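PDB 4XFK: putative branched chain amino acid ABC transporter, periplasmic amino acid-binding protein from Brucella ovis, which probably binds leucine, isoleucine, valine, threonine and alanine in the periplasm and delivers them to an ABC transporter for uptake. Local coordinates for residues N137-F142 / W168-V172; V205-Q209 / A231-L237; I258-H262 / V356-S360. The protein carries 1 engineered substitution. One frame throughout, in Å; residues are numbered along the deposited sequence.

How the contacts relate
All three contacts belong to the part of the protein built on the mixed sheet, and along the chain they close one after another. Contacts 1 and 2 each join the two helices that precede and follow a strand of that sheet, 158-164 and 215-218 respectively; contact 3 ties the lead-in to strand 263-266 to the end of strand 350-360. Contact 1 lies about 23 Å, centre to centre, from contact 2 and about 20 Å from contact 3. Contacts 2 and 3 touch: I258 packs on A232, S233, G236 and L237, so helix packing meets the backbone bonding of a turn to strand 350-360. Together they probably fasten helices and a turn around the sheet of one lobe.

Contact 1 of 3, residues N137-F142 / W168-V172; sequences NAAIRF and WGVDV. Engineered in segment 137-142: R141 (natural residue His).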
loop_
_atom_site.group_PDB
_atom_site.type_symbol
_atom_site.label_atom_id
_atom_site.label_comp_id
_atom_site.label_asym_id
_atom_site.label_seq_id
_atom_site.Cartn_x
_atom_site.Cartn_y
_atom_site.Cartn_z
ATOM N N ASN A 137 2.858 3.056 5.258
ATOM C CA ASN A 137 2.189 2.527 6.436
ATOM C C ASN A 137 1.291 3.633 6.993
ATOM O O ASN A 137 1.281 4.750 6.458
ATOM C CB ASN A 137 3.210 2.009 7.460
ATOM C CG ASN A 137 4.155 3.088 7.936
ATOM O OD1 ASN A 137 3.724 4.177 8.319
ATOM N ND2 ASN A 137 5.455 2.798 7.899
ATOM N N ALA A 138 0.545 3.342 8.052
ATOM C CA ALA A 138 -0.417 4.313 8.567
ATOM C C ALA A 138 0.221 5.653 8.915
ATOM O O ALA A 138 -0.367 6.708 8.679
ATOM C CB ALA A 138 -1.137 3.749 9.784
ATOM N N ALA A 139 1.420 5.604 9.479
ATOM C CA ALA A 139 2.104 6.827 9.891
ATOM C C ALA A 139 2.488 7.679 8.688
ATOM O O ALA A 139 2.265 8.889 8.671
ATOM C CB ALA A 139 3.330 6.502 10.744
ATOM N N ILE A 140 3.062 7.043 7.675
ATOM C CA ILE A 140 3.454 7.764 6.476
ATOM C C ILE A 140 2.225 8.351 5.768
ATOM O O ILE A 140 2.226 9.524 5.380
ATOM C CB ILE A 140 4.238 6.849 5.510
ATOM C CG1 ILE A 140 5.542 6.361 6.168
ATOM C CG2 ILE A 140 4.496 7.562 4.190
ATOM C CD1 ILE A 140 6.271 5.278 5.373
ATOM N N ARG A 141 1.182 7.535 5.597
ATOM C CA ARG A 141 -0.035 7.998 4.931
ATOM C C ARG A 141 -0.606 9.250 5.596
ATOM O O ARG A 141 -0.914 10.245 4.929
ATOM C CB ARG A 141 -1.122 6.917 4.947
ATOM C CG ARG A 141 -0.877 5.708 4.057
ATOM C CD ARG A 141 -0.993 5.995 2.575
ATOM N NE ARG A 141 -0.991 4.729 1.849
ATOM C CZ ARG A 141 -1.089 4.613 0.529
ATOM N NH1 ARG A 141 -1.221 5.691 -0.233
ATOM N NH2 ARG A 141 -1.050 3.413 -0.034
ATOM N N PHE A 142 -0.773 9.194 6.914
ATOM C CA PHE A 142 -1.580 10.214 7.570
ATOM C C PHE A 142 -0.826 11.447 8.022
ATOM O O PHE A 142 -1.398 12.528 8.073
ATOM C CB PHE A 142 -2.578 9.602 8.562
ATOM C CG PHE A 142 -3.684 8.910 7.840
ATOM C CD1 PHE A 142 -4.796 9.626 7.413
ATOM C CD2 PHE A 142 -3.542 7.587 7.438
ATOM C CE1 PHE A 142 -5.783 9.019 6.660
ATOM C CE2 PHE A 142 -4.527 6.969 6.673
ATOM C CZ PHE A 142 -5.637 7.690 6.271
ATOM N N TRP A 168 -5.374 -2.117 10.887
ATOM C CA TRP A 168 -5.121 -0.970 10.018
ATOM C C TRP A 168 -5.894 0.284 10.442
ATOM O O TRP A 168 -5.313 1.361 10.603
ATOM C CB TRP A 168 -5.442 -1.334 8.562
ATOM C CG TRP A 168 -5.659 -0.140 7.679
ATOM C CD1 TRP A 168 -6.837 0.237 7.092
ATOM C CD2 TRP A 168 -4.685 0.836 7.283
ATOM N NE1 TRP A 168 -6.656 1.378 6.354
ATOM C CE2 TRP A 168 -5.347 1.771 6.456
ATOM C CE3 TRP A 168 -3.326 1.023 7.563
ATOM C CZ2 TRP A 168 -4.696 2.873 5.895
ATOM C CZ3 TRP A 168 -2.678 2.114 6.995
ATOM C CH2 TRP A 168 -3.364 3.026 6.176
ATOM N N GLY A 169 -7.203 0.149 10.617
ATOM C CA GLY A 169 -8.030 1.296 10.940
ATOM C C GLY A 169 -7.734 1.879 12.306
ATOM O O GLY A 169 -7.786 3.097 12.501
ATOM N N VAL A 170 -7.436 1.010 13.262
ATOM C CA VAL A 170 -7.025 1.441 14.587
ATOM C C VAL A 170 -5.733 2.253 14.490
ATOM O O VAL A 170 -5.608 3.297 15.127
ATOM C CB VAL A 170 -6.865 0.219 15.505
ATOM C CG1 VAL A 170 -6.160 0.589 16.811
ATOM C CG2 VAL A 170 -8.235 -0.392 15.779
ATOM N N ASP A 171 -4.788 1.791 13.671
ATOM C CA ASP A 171 -3.542 2.529 13.496
ATOM C C ASP A 171 -3.774 3.899 12.860
ATOM O O ASP A 171 -3.109 4.879 13.223
ATOM C CB ASP A 171 -2.550 1.744 12.633
ATOM C CG ASP A 171 -1.927 0.565 13.354
ATOM O OD1 ASP A 171 -1.959 0.513 14.597
ATOM O OD2 ASP A 171 -1.373 -0.308 12.658
ATOM N N VAL A 172 -4.700 3.981 11.904
ATOM C CA VAL A 172 -5.014 5.275 11.310
ATOM C C VAL A 172 -5.591 6.217 12.367
ATOM O O VAL A 172 -5.143 7.360 12.501
ATOM C CB VAL A 172 -5.982 5.162 10.100
ATOM C CG1 VAL A 172 -6.402 6.556 9.630
ATOM C CG2 VAL A 172 -5.327 4.379 8.962
#
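A chi1 of 161° in W168 and of -72° in F142 turns both rings toward V172, the indole opposite its own backbone N and the phenyl opposite its carbonyl carbon. Both V172 methyls touch the phenyl ring. CG1 stands over its face, 3.6 Å from the centroid of the F142 ring and only 13° off the normal, a CH-pi contact; CG2 is 3.5 Å from F142 CE2. Within its own helix, one turn on from W168, V172 CG2 also lies 3.4 Å above the W168 ring plane, displaced toward the rim. The rings themselves meet more loosely, W168 CH2 coming to the edge of F142 at 4.1 Å from CE2. A138 lies against the indole by its CA and CB, with CA 3.5 Å from W168 CZ3, and its CB is 3.8 Å from D171 CB. The segments open helix 138-152 and helix 167-184, which precede and follow strand 158-164 in the periplasmic binding protein fold; their short axes approach to 10.0 Å. N137 is the N-cap of the first helix, its OD1 accepting from I140 N at 3.0 Å while ND2 is held by D387. W168 NE1 is fixed by the carbonyl of G219, and an acetate, probably from the crystallisation liquor, sits close to this indole. R141, an engineered residue, sets its CG at the indole edge and sends its guanidinium onward to a salt bridge with E118.

Contact 2 of 3, residues V205-Q209 / A231-L237; sequences VAKIQ and AASGAGL
The Schellman motif that ends helix 223-235 sends L237 back toward helix 202-210. The evidence for the motif is the positive phi of G236 (65°) and the pair of bonds back into the last turn, L237 N to A232 O at 3.0 Å and G236 N to S233 O. The two helices are joined through strand 215-218, one before it and one after, and their short axes pass 10.5 Å apart at 58°.

V205 carries the other half of the contact. With CG1 anti to the backbone N (chi1 171°), its branches spread along the facing helix: CG2 reaches A231 CB at 3.8 Å, while CG1 reaches A235 CB, one turn further on, at 3.7 Å. The small alanine methyls let the valine fork sit close to the helix backbone, CG2 also nearing the amide of A232. L237 CD1 rests in the corner made by two side chains, 4.0 Å from I208 CG2 and 3.8 Å from Q209 CG; the isoleucine crosses the leucine at roughly a right angle.

Q209 extends its chain on the exposed side of the contact. Its NE2 donates to a water at 3.1 Å, and that water donates in turn to A235 O at 2.8 Å, a single-water bridge between the segments. The chemistry is therefore split: apolar packing sets V205 against A231 and A235, and L237, from just past the helix end, against I208 and Q209 CG, whereas the polar link lies on the solvent side and gives A235 O a water partner.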
loop_
_atom_site.group_PDB
_atom_site.type_symbol
_atom_site.label_atom_id
_atom_site.label_comp_id
_atom_site.label_asym_id
_atom_site.label_seq_id
_atom_site.Cartn_x
_atom_site.Cartn_y
_atom_site.Cartn_z
ATOM N N VAL A 205 -22.553 9.343 8.098
ATOM C CA VAL A 205 -22.476 10.662 7.496
ATOM C C VAL A 205 -23.219 11.685 8.366
ATOM O O VAL A 205 -22.748 12.806 8.553
ATOM C CB VAL A 205 -22.972 10.638 6.033
ATOM C CG1 VAL A 205 -23.104 12.041 5.473
ATOM C CG2 VAL A 205 -22.008 9.812 5.183
ATOM N N ALA A 206 -24.348 11.285 8.946
ATOM C CA ALA A 206 -25.086 12.165 9.859
ATOM C C ALA A 206 -24.244 12.551 11.086
ATOM O O ALA A 206 -24.257 13.702 11.524
ATOM C CB ALA A 206 -26.399 11.515 10.284
ATOM N N LYS A 207 -23.507 11.586 11.632
ATOM C CA LYS A 207 -22.616 11.848 12.765
ATOM C C LYS A 207 -21.506 12.831 12.383
ATOM O O LYS A 207 -21.166 13.735 13.157
ATOM C CB LYS A 207 -22.001 10.547 13.289
ATOM N N ILE A 208 -20.955 12.657 11.185
ATOM C CA ILE A 208 -19.928 13.557 10.673
ATOM C C ILE A 208 -20.485 14.969 10.518
ATOM O O ILE A 208 -19.849 15.951 10.911
ATOM C CB ILE A 208 -19.366 13.040 9.341
ATOM C CG1 ILE A 208 -18.570 11.760 9.591
ATOM C CG2 ILE A 208 -18.488 14.094 8.670
ATOM C CD1 ILE A 208 -18.218 10.996 8.331
ATOM N N GLN A 209 -21.693 15.076 9.979
ATOM C CA GLN A 209 -22.331 16.381 9.860
ATOM C C GLN A 209 -22.520 17.069 11.214
ATOM O O GLN A 209 -22.305 18.272 11.329
ATOM C CB GLN A 209 -23.656 16.257 9.111
ATOM C CG GLN A 209 -23.470 15.922 7.642
ATOM C CD GLN A 209 -24.782 15.748 6.917
ATOM O OE1 GLN A 209 -25.632 14.956 7.329
ATOM N NE2 GLN A 209 -24.962 16.494 5.833
ATOM N N ALA A 231 -22.847 7.745 0.244
ATOM C CA ALA A 231 -23.701 8.319 1.281
ATOM C C ALA A 231 -23.384 9.798 1.492
ATOM O O ALA A 231 -24.293 10.615 1.665
ATOM C CB ALA A 231 -23.557 7.545 2.583
ATOM N N ALA A 232 -22.097 10.144 1.472
ATOM C CA ALA A 232 -21.678 11.540 1.591
ATOM C C ALA A 232 -22.262 12.360 0.447
ATOM O O ALA A 232 -22.766 13.465 0.658
ATOM C CB ALA A 232 -20.154 11.647 1.615
ATOM N N SER A 233 -22.223 11.804 -0.760
ATOM C CA SER A 233 -22.768 12.485 -1.929
ATOM C C SER A 233 -24.275 12.710 -1.794
ATOM O O SER A 233 -24.775 13.807 -2.050
ATOM C CB SER A 233 -22.470 11.685 -3.197
ATOM O OG SER A 233 -22.925 12.382 -4.344
ATOM N N GLY A 234 -25.000 11.675 -1.385
ATOM C CA GLY A 234 -26.437 11.789 -1.197
ATOM C C GLY A 234 -26.829 12.841 -0.175
ATOM O O GLY A 234 -27.891 13.454 -0.294
ATOM N N ALA A 235 -25.973 13.053 0.824
ATOM C CA ALA A 235 -26.244 14.001 1.903
ATOM C C ALA A 235 -25.732 15.406 1.589
ATOM O O ALA A 235 -25.992 16.349 2.336
ATOM C CB ALA A 235 -25.621 13.503 3.205
ATOM N N GLY A 236 -25.001 15.548 0.488
ATOM C CA GLY A 236 -24.393 16.826 0.149
ATOM C C GLY A 236 -23.337 17.259 1.151
ATOM O O GLY A 236 -23.192 18.448 1.445
ATOM N N LEU A 237 -22.590 16.290 1.673
ATOM C CA LEU A 237 -21.579 16.563 2.692
ATOM C C LEU A 237 -20.597 17.623 2.230
ATOM O O LEU A 237 -20.096 17.567 1.102
ATOM C CB LEU A 237 -20.822 15.285 3.040
ATOM C CG LEU A 237 -19.732 15.417 4.103
ATOM C CD1 LEU A 237 -20.338 15.583 5.495
ATOM C CD2 LEU A 237 -18.795 14.214 4.050
HETATM O O HOH W 1 -27.750 16.381 4.454
#

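Contact 3 of 3, residues I258-H262 / V356-S360; sequences IAEGH and VQEVS
V359 points its CB at the loop 258-262, and each atom of its side chain meets that loop. CB itself lies 3.3 Å from A259 O. CG1, anti to the backbone N (chi1 180°), presses against the same carbonyl oxygen, 3.2 Å from A259 O, and lies 4.3 Å from A259 CB. CG2 takes the other branch direction, 3.5 Å from H262 O and 4.2 Å from H262 CB. The valine thus lies to one side of the turn, CG1 at A259 and CG2 near the oxygens of both A259 and H262.

On the backbone side, V359 pairs with two successive residues of the loop. G261 N donates to V359 O (2.9 Å, 161° at the hydrogen), and V359 N donates to H262 O (2.9 Å, 154°), the latter nearly collinear with the C=O bond. A259 to H262 forms a type II beta turn with G261 at its third position, where the positive phi favours glycine. Two residues facing one, with this bonding and this glycine conformation, fit a G1 beta bulge at the point where the loop enters strand 263-266, antiparallel to strand 350-360.

The H262 ring is spent elsewhere: ND1 accepts from F241 N, and NE2 gives a weak bond to I258 O. Y372 and F374 also pack on V359.

H262 O receives a second, weaker approach from E358 CA at 3.3 Å, a CA-H...O contact. The carbonyl is thus gripped by an N-H and touched by a C-H of consecutive strand residues. Backbone bonding sets the position of the turn; the valine methyls pack close to the oxygens of A259 and H262 without bonding them, and their apolar contact is with the CB atoms of those two residues.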
loop_
_atom_site.group_PDB
_atom_site.type_symbol
_atom_site.label_atom_id
_atom_site.label_comp_id
_atom_site.label_asym_id
_atom_site.label_seq_id
_atom_site.Cartn_x
_atom_site.Cartn_y
_atom_site.Cartn_z
ATOM N N ILE A 258 -20.221 15.915 -5.223
ATOM C CA ILE A 258 -19.289 16.437 -4.214
ATOM C C ILE A 258 -17.838 16.043 -4.486
ATOM O O ILE A 258 -16.991 16.131 -3.598
ATOM C CB ILE A 258 -19.663 16.015 -2.764
ATOM C CG1 ILE A 258 -19.500 14.504 -2.559
ATOM C CG2 ILE A 258 -21.074 16.472 -2.414
ATOM C CD1 ILE A 258 -19.493 14.089 -1.091
ATOM N N ALA A 259 -17.551 15.641 -5.721
ATOM C CA ALA A 259 -16.226 15.112 -6.055
ATOM C C ALA A 259 -15.064 16.079 -5.793
ATOM O O ALA A 259 -14.003 15.665 -5.313
ATOM C CB ALA A 259 -16.199 14.639 -7.503
ATOM N N GLU A 260 -15.245 17.354 -6.129
ATOM C CA GLU A 260 -14.151 18.317 -6.058
ATOM C C GLU A 260 -13.560 18.433 -4.651
ATOM O O GLU A 260 -14.289 18.540 -3.671
ATOM C CB GLU A 260 -14.625 19.696 -6.543
ATOM C CG GLU A 260 -13.530 20.766 -6.592
ATOM C CD GLU A 260 -14.054 22.146 -6.974
ATOM O OE1 GLU A 260 -15.279 22.300 -7.166
ATOM O OE2 GLU A 260 -13.238 23.086 -7.075
ATOM N N GLY A 261 -12.237 18.384 -4.558
ATOM C CA GLY A 261 -11.562 18.834 -3.356
ATOM C C GLY A 261 -11.198 17.796 -2.313
ATOM O O GLY A 261 -10.573 18.131 -1.309
ATOM N N HIS A 262 -11.599 16.545 -2.516
ATOM C CA HIS A 262 -11.156 15.475 -1.622
ATOM C C HIS A 262 -9.690 15.165 -1.870
ATOM O O HIS A 262 -9.155 15.467 -2.943
ATOM C CB HIS A 262 -12.039 14.241 -1.767
ATOM C CG HIS A 262 -13.475 14.523 -1.487
ATOM N ND1 HIS A 262 -13.985 14.578 -0.208
ATOM C CD2 HIS A 262 -14.503 14.818 -2.319
ATOM C CE1 HIS A 262 -15.271 14.881 -0.264
ATOM N NE2 HIS A 262 -15.606 15.039 -1.532
ATOM N N VAL A 356 0.818 14.258 -2.372
ATOM C CA VAL A 356 -0.515 14.603 -1.903
ATOM C C VAL A 356 -1.287 15.234 -3.059
ATOM O O VAL A 356 -0.762 16.091 -3.775
ATOM C CB VAL A 356 -0.473 15.523 -0.672
ATOM C CG1 VAL A 356 -1.837 15.550 -0.014
ATOM C CG2 VAL A 356 0.576 15.011 0.316
ATOM N N GLN A 357 -2.527 14.780 -3.235
ATOM C CA GLN A 357 -3.299 15.021 -4.450
ATOM C C GLN A 357 -4.728 15.432 -4.124
ATOM O O GLN A 357 -5.311 14.949 -3.141
ATOM C CB GLN A 357 -3.343 13.744 -5.291
ATOM C CG GLN A 357 -1.975 13.223 -5.718
ATOM C CD GLN A 357 -1.969 11.730 -5.957
ATOM O OE1 GLN A 357 -2.609 11.240 -6.887
ATOM N NE2 GLN A 357 -1.237 10.994 -5.121
ATOM N N GLU A 358 -5.298 16.299 -4.961
ATOM C CA GLU A 358 -6.678 16.749 -4.791
ATOM C C GLU A 358 -7.525 16.329 -5.985
ATOM O O GLU A 358 -7.028 16.265 -7.106
ATOM C CB GLU A 358 -6.723 18.268 -4.636
ATOM C CG GLU A 358 -6.204 19.032 -5.852
ATOM C CD GLU A 358 -6.244 20.529 -5.666
ATOM O OE1 GLU A 358 -7.357 21.087 -5.602
ATOM O OE2 GLU A 358 -5.162 21.143 -5.586
ATOM N N VAL A 359 -8.800 16.044 -5.750
ATOM C CA VAL A 359 -9.704 15.742 -6.854
ATOM C C VAL A 359 -10.074 17.046 -7.562
ATOM O O VAL A 359 -10.587 17.977 -6.934
ATOM C CB VAL A 359 -10.963 15.017 -6.361
ATOM C CG1 VAL A 359 -11.890 14.713 -7.531
ATOM C CG2 VAL A 359 -10.567 13.734 -5.621
ATOM N N SER A 360 -9.804 17.108 -8.864
ATOM C CA SER A 360 -9.879 18.357 -9.611
ATOM C C SER A 360 -10.116 18.092 -11.089
ATOM O O SER A 360 -9.642 17.094 -11.630
ATOM C CB SER A 360 -8.571 19.135 -9.451
ATOM O OG SER A 360 -8.538 20.271 -10.302
#